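Long-range contacts in oxidoreductase, zinc-binding dehydrogenase family (Myxococcus xanthus, PDB 5K1S), which is a zinc-containing medium-chain reductase involved in the alternative de novo biosynthesis of isovaleryl coenzyme A, probably with a nicotinamide cofactor: residues Arg41-Val47 and Glu87-Thr92; Pro38-Pro42 and Gln140-Ala144. All blocks are in the same frame, centred on the assembly; numbering follows the deposited sequence.

Interaction 1 (Arg41-Val47 and Glu87-Thr92)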
# COMPACT_ATOMS: atom_id res chain seq x y z
N ARG A 41 -30.79 -28.27 -1.15
CA ARG A 41 -31.81 -27.88 -0.20
C ARG A 41 -31.29 -26.76 0.69
O ARG A 41 -30.23 -26.92 1.30
CB ARG A 41 -32.24 -29.07 0.66
CG ARG A 41 -32.89 -30.21 -0.13
CD ARG A 41 -34.12 -29.73 -0.87
NE ARG A 41 -35.04 -29.02 0.02
CZ ARG A 41 -36.02 -28.23 -0.39
NH1 ARG A 41 -36.22 -28.03 -1.69
NH2 ARG A 41 -36.80 -27.62 0.49
N PRO A 42 -31.99 -25.63 0.79
CA PRO A 42 -31.51 -24.55 1.67
C PRO A 42 -31.78 -24.86 3.13
O PRO A 42 -32.87 -25.30 3.51
CB PRO A 42 -32.31 -23.34 1.20
CG PRO A 42 -33.60 -23.92 0.72
CD PRO A 42 -33.24 -25.26 0.11
N GLY A 43 -30.77 -24.62 3.96
CA GLY A 43 -30.88 -24.78 5.39
C GLY A 43 -31.01 -23.45 6.11
O GLY A 43 -31.33 -22.42 5.51
N ARG A 44 -30.76 -23.48 7.41
CA ARG A 44 -30.87 -22.27 8.21
C ARG A 44 -29.92 -21.21 7.70
O ARG A 44 -28.74 -21.48 7.43
CB ARG A 44 -30.58 -22.59 9.68
CG ARG A 44 -30.39 -21.36 10.55
CD ARG A 44 -30.80 -21.62 11.99
NE ARG A 44 -32.24 -21.84 12.12
CZ ARG A 44 -32.90 -21.79 13.27
NH1 ARG A 44 -32.26 -21.52 14.41
NH2 ARG A 44 -34.21 -22.01 13.29
N GLY A 45 -30.43 -19.99 7.55
CA GLY A 45 -29.64 -18.88 7.05
C GLY A 45 -29.29 -18.96 5.58
O GLY A 45 -28.53 -18.12 5.10
N GLU A 46 -29.83 -19.93 4.85
CA GLU A 46 -29.52 -20.12 3.44
C GLU A 46 -30.75 -19.83 2.58
O GLU A 46 -31.87 -19.68 3.07
CB GLU A 46 -29.01 -21.54 3.19
CG GLU A 46 -27.71 -21.86 3.90
CD GLU A 46 -27.20 -23.25 3.59
OE1 GLU A 46 -28.03 -24.12 3.23
OE2 GLU A 46 -25.98 -23.48 3.70
N VAL A 47 -30.52 -19.78 1.27
CA VAL A 47 -31.53 -19.42 0.29
C VAL A 47 -31.32 -20.27 -0.95
O VAL A 47 -30.18 -20.51 -1.36
CB VAL A 47 -31.45 -17.91 -0.05
CG1 VAL A 47 -32.00 -17.62 -1.44
CG2 VAL A 47 -32.21 -17.10 1.00
N GLU A 87 -37.00 -20.24 -2.67
CA GLU A 87 -37.24 -20.85 -1.37
C GLU A 87 -36.25 -20.28 -0.38
O GLU A 87 -35.10 -19.99 -0.73
CB GLU A 87 -37.10 -22.38 -1.44
CG GLU A 87 -37.33 -23.09 -0.12
CD GLU A 87 -37.06 -24.57 -0.21
OE1 GLU A 87 -36.68 -25.04 -1.30
OE2 GLU A 87 -37.22 -25.27 0.81
N VAL A 88 -36.70 -20.11 0.86
CA VAL A 88 -35.86 -19.60 1.94
C VAL A 88 -35.91 -20.60 3.09
O VAL A 88 -36.95 -21.21 3.35
CB VAL A 88 -36.31 -18.20 2.41
CG1 VAL A 88 -36.32 -17.23 1.24
CG2 VAL A 88 -37.68 -18.27 3.07
N GLY A 89 -34.78 -20.76 3.78
CA GLY A 89 -34.75 -21.50 5.01
C GLY A 89 -35.04 -20.59 6.17
O GLY A 89 -35.19 -19.37 6.01
N PRO A 90 -35.15 -21.15 7.38
CA PRO A 90 -35.34 -20.31 8.56
C PRO A 90 -34.18 -19.35 8.74
O PRO A 90 -33.07 -19.57 8.24
CB PRO A 90 -35.44 -21.31 9.71
CG PRO A 90 -34.82 -22.57 9.19
CD PRO A 90 -35.08 -22.58 7.72
N ASP A 91 -34.44 -18.27 9.47
CA ASP A 91 -33.44 -17.23 9.72
C ASP A 91 -32.99 -16.58 8.41
O ASP A 91 -31.80 -16.51 8.10
CB ASP A 91 -32.25 -17.79 10.50
CG ASP A 91 -32.52 -17.89 11.98
OD1 ASP A 91 -33.00 -16.90 12.57
OD2 ASP A 91 -32.25 -18.97 12.56
N THR A 92 -33.96 -16.10 7.65
CA THR A 92 -33.71 -15.32 6.43
C THR A 92 -34.61 -14.09 6.44
O THR A 92 -35.41 -13.87 5.53
CB THR A 92 -33.96 -16.17 5.18
OG1 THR A 92 -35.27 -16.74 5.24
CG2 THR A 92 -32.93 -17.28 5.08
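Gly45 and Pro90 join the two loops by a nearly straight backbone hydrogen bond, Gly45 N to Pro90 O at 2.8 Å with an N-H...O angle of 179°. A second one, from Gly89 N to Glu46 O, measures 3.2 Å, and between them the chains lie close together. Gly89 directs its CA-H at Gly43 O, the CA lying 3.6 Å from that oxygen. Gly45, at positive phi in the type II turn from Gly43 to Glu46, brings its own CA to within 3.4 Å of Asp91 O. The CG2 methyl of Thr92 lies 3.3 Å from Glu46 O and also meets Val47 CG2. The hydroxyl of Thr92 bonds to Gly89 O, while Glu46 OE1 accepts Gly43 N, bracing the turn together with the Glu46 N to Gly43 O bond.

Toward solvent the contact is carried mostly by charged side chains. Arg44, its CG anti to the backbone N (chi1 168°), swings its guanidinium over Asp91, whose OD2 sits above one face, 2.9 Å from Arg44 NE; no N-H points at it, and this salt bridge rests on charge alone. Pro90 CB lies at the edge of the same guanidinium. Arg41 NH2 forms another salt bridge with Glu87 OE2, oblique, the planes 44° apart, its exact geometry doubtful. Pro42 sets CD over the centre of the Arg41 guanidinium and CG against the Glu87 carboxylate. Gln15 accepts a hydrogen bond from Arg41 NH1.

Val47 and Val88 form an antiparallel non-hydrogen-bonded pair where strands 46-56 and 80-88 meet in the GroES-like domain; Trp95 and Val146 pack on Val47, which is backbone-bonded to Ala144 of strand 141-145.

Interaction 2 (Pro38-Pro42 and Gln140-Ala144)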
# COMPACT_ATOMS: atom_id res chain seq x y z
N PRO A 38 -29.28 -33.84 -8.43
CA PRO A 38 -30.34 -33.49 -7.47
C PRO A 38 -30.24 -32.03 -7.06
O PRO A 38 -29.14 -31.48 -6.93
CB PRO A 38 -30.07 -34.43 -6.29
CG PRO A 38 -29.16 -35.48 -6.81
CD PRO A 38 -28.35 -34.83 -7.88
N MET A 39 -31.39 -31.40 -6.86
CA MET A 39 -31.40 -30.02 -6.43
C MET A 39 -30.86 -29.91 -5.01
O MET A 39 -31.07 -30.80 -4.18
CB MET A 39 -32.81 -29.44 -6.48
CG MET A 39 -33.31 -29.11 -7.86
SD MET A 39 -34.76 -28.04 -7.78
CE MET A 39 -35.50 -28.38 -9.37
N PRO A 40 -30.17 -28.82 -4.69
CA PRO A 40 -29.76 -28.59 -3.30
C PRO A 40 -30.92 -28.08 -2.46
O PRO A 40 -31.90 -27.53 -2.97
CB PRO A 40 -28.66 -27.53 -3.43
CG PRO A 40 -29.06 -26.75 -4.64
CD PRO A 40 -29.69 -27.75 -5.58
N ARG A 41 -30.79 -28.27 -1.15
CA ARG A 41 -31.81 -27.88 -0.20
C ARG A 41 -31.29 -26.76 0.69
O ARG A 41 -30.23 -26.92 1.30
CB ARG A 41 -32.24 -29.07 0.66
CG ARG A 41 -32.89 -30.21 -0.13
CD ARG A 41 -34.12 -29.73 -0.87
NE ARG A 41 -35.04 -29.02 0.02
CZ ARG A 41 -36.02 -28.23 -0.39
NH1 ARG A 41 -36.22 -28.03 -1.69
NH2 ARG A 41 -36.80 -27.62 0.49
N PRO A 42 -31.99 -25.63 0.79
CA PRO A 42 -31.51 -24.55 1.67
C PRO A 42 -31.78 -24.86 3.13
O PRO A 42 -32.87 -25.30 3.51
CB PRO A 42 -32.31 -23.34 1.20
CG PRO A 42 -33.60 -23.92 0.72
CD PRO A 42 -33.24 -25.26 0.11
N GLN A 140 -28.95 -24.73 -12.92
CA GLN A 140 -30.27 -24.10 -12.86
C GLN A 140 -30.59 -23.57 -11.47
O GLN A 140 -31.41 -22.65 -11.35
CB GLN A 140 -31.35 -25.10 -13.28
CG GLN A 140 -31.24 -25.57 -14.72
CD GLN A 140 -32.32 -26.56 -15.09
OE1 GLN A 140 -32.46 -27.61 -14.46
NE2 GLN A 140 -33.09 -26.24 -16.12
N PHE A 141 -29.96 -24.11 -10.43
CA PHE A 141 -30.25 -23.73 -9.06
C PHE A 141 -28.97 -23.76 -8.25
O PHE A 141 -27.97 -24.36 -8.65
CB PHE A 141 -31.28 -24.66 -8.41
CG PHE A 141 -32.58 -24.75 -9.15
CD1 PHE A 141 -32.75 -25.65 -10.18
CD2 PHE A 141 -33.65 -23.94 -8.80
CE1 PHE A 141 -33.94 -25.74 -10.86
CE2 PHE A 141 -34.85 -24.02 -9.47
CZ PHE A 141 -35.00 -24.92 -10.51
N MET A 142 -29.00 -23.11 -7.09
CA MET A 142 -27.88 -23.12 -6.16
C MET A 142 -28.34 -22.56 -4.83
O MET A 142 -29.20 -21.67 -4.77
CB MET A 142 -26.70 -22.29 -6.70
CG MET A 142 -26.97 -20.79 -6.77
SD MET A 142 -25.62 -19.86 -7.53
CE MET A 142 -24.31 -20.12 -6.34
N VAL A 143 -27.77 -23.10 -3.76
CA VAL A 143 -28.01 -22.59 -2.42
C VAL A 143 -26.98 -21.51 -2.12
O VAL A 143 -25.83 -21.58 -2.58
CB VAL A 143 -27.97 -23.73 -1.38
CG1 VAL A 143 -27.87 -23.18 0.04
CG2 VAL A 143 -29.22 -24.58 -1.51
N ALA A 144 -27.38 -20.51 -1.35
CA ALA A 144 -26.51 -19.39 -1.04
C ALA A 144 -26.80 -18.87 0.36
O ALA A 144 -27.95 -18.50 0.65
CB ALA A 144 -26.68 -18.27 -2.07
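A Met-aromatic contact anchors the proline-rich loop between strands 32-38 and 46-56 onto strand 141-145 of the mixed sheet in the catalytic, GroES-like part of this medium-chain reductase. The sulfur of Met39 stands over one face of the Phe141 ring, SD lying 3.9 Å from the ring centroid and only 11° off the normal. The extended chi2 of Met39 (-164°) sets the sulfur over the ring, and chi3 (-157°) lays the terminal methyl above the CE1-CZ rim, with CE 3.4 Å from Phe141 CE1.

Farther along, the Pro40 ring lies against the strand. Its CB is 3.6 Å from Val143 CG2, the two side chains sliding past each other in opposite directions, and its CG comes within 4.1 Å of Met142 CA. The same Val143 methyl, anti to its own carbonyl carbon, also reaches the Arg41-Pro42 peptide, at 3.7 Å from Arg41 C. Phe141 and Val143 thus both turn to the loop, while the CB of the intervening Met142 points away, and its side chain touches Phe130, Val51 and Ala81. Met18 of strand 17-23 touches Met39, Pro40 and Phe141 and extends the apolar patch. The CB of Arg41 points away from the strand, and its guanidinium pairs with Glu87.

No hydrogen bond spans the two segments; backbone bonds hold each to other partners, Met39 to Gly16 and Met142 to Leu49. The loop is therefore held on the strand by van der Waals contact and burial of apolar surface, the polarisable sulfur over the ring face probably strengthening the dispersion part.

Overall arrangement
Interactions 1 and 2 start from one stretch of chain, residues 38-47, which leaves strand 32-38, passes over strand 141-145 and then enters strand 46-56. They share Arg41 and Pro42, and their centres are 11 Å apart. Their other partners come later in the sequence: 87-92 at the end of strand 80-88, then 140-144. Strands 80-88 and 141-145 both pair antiparallel with strand 46-56, and a probable hydrogen bond from Ala144 N to Val47 O (2.8 Å) connects the two contacts directly. Together they join the loop leading into strand 46-56 to two neighbouring strands of the same mixed sheet, in the GroES-like part, apart from the parallel Rossmann-type sheet.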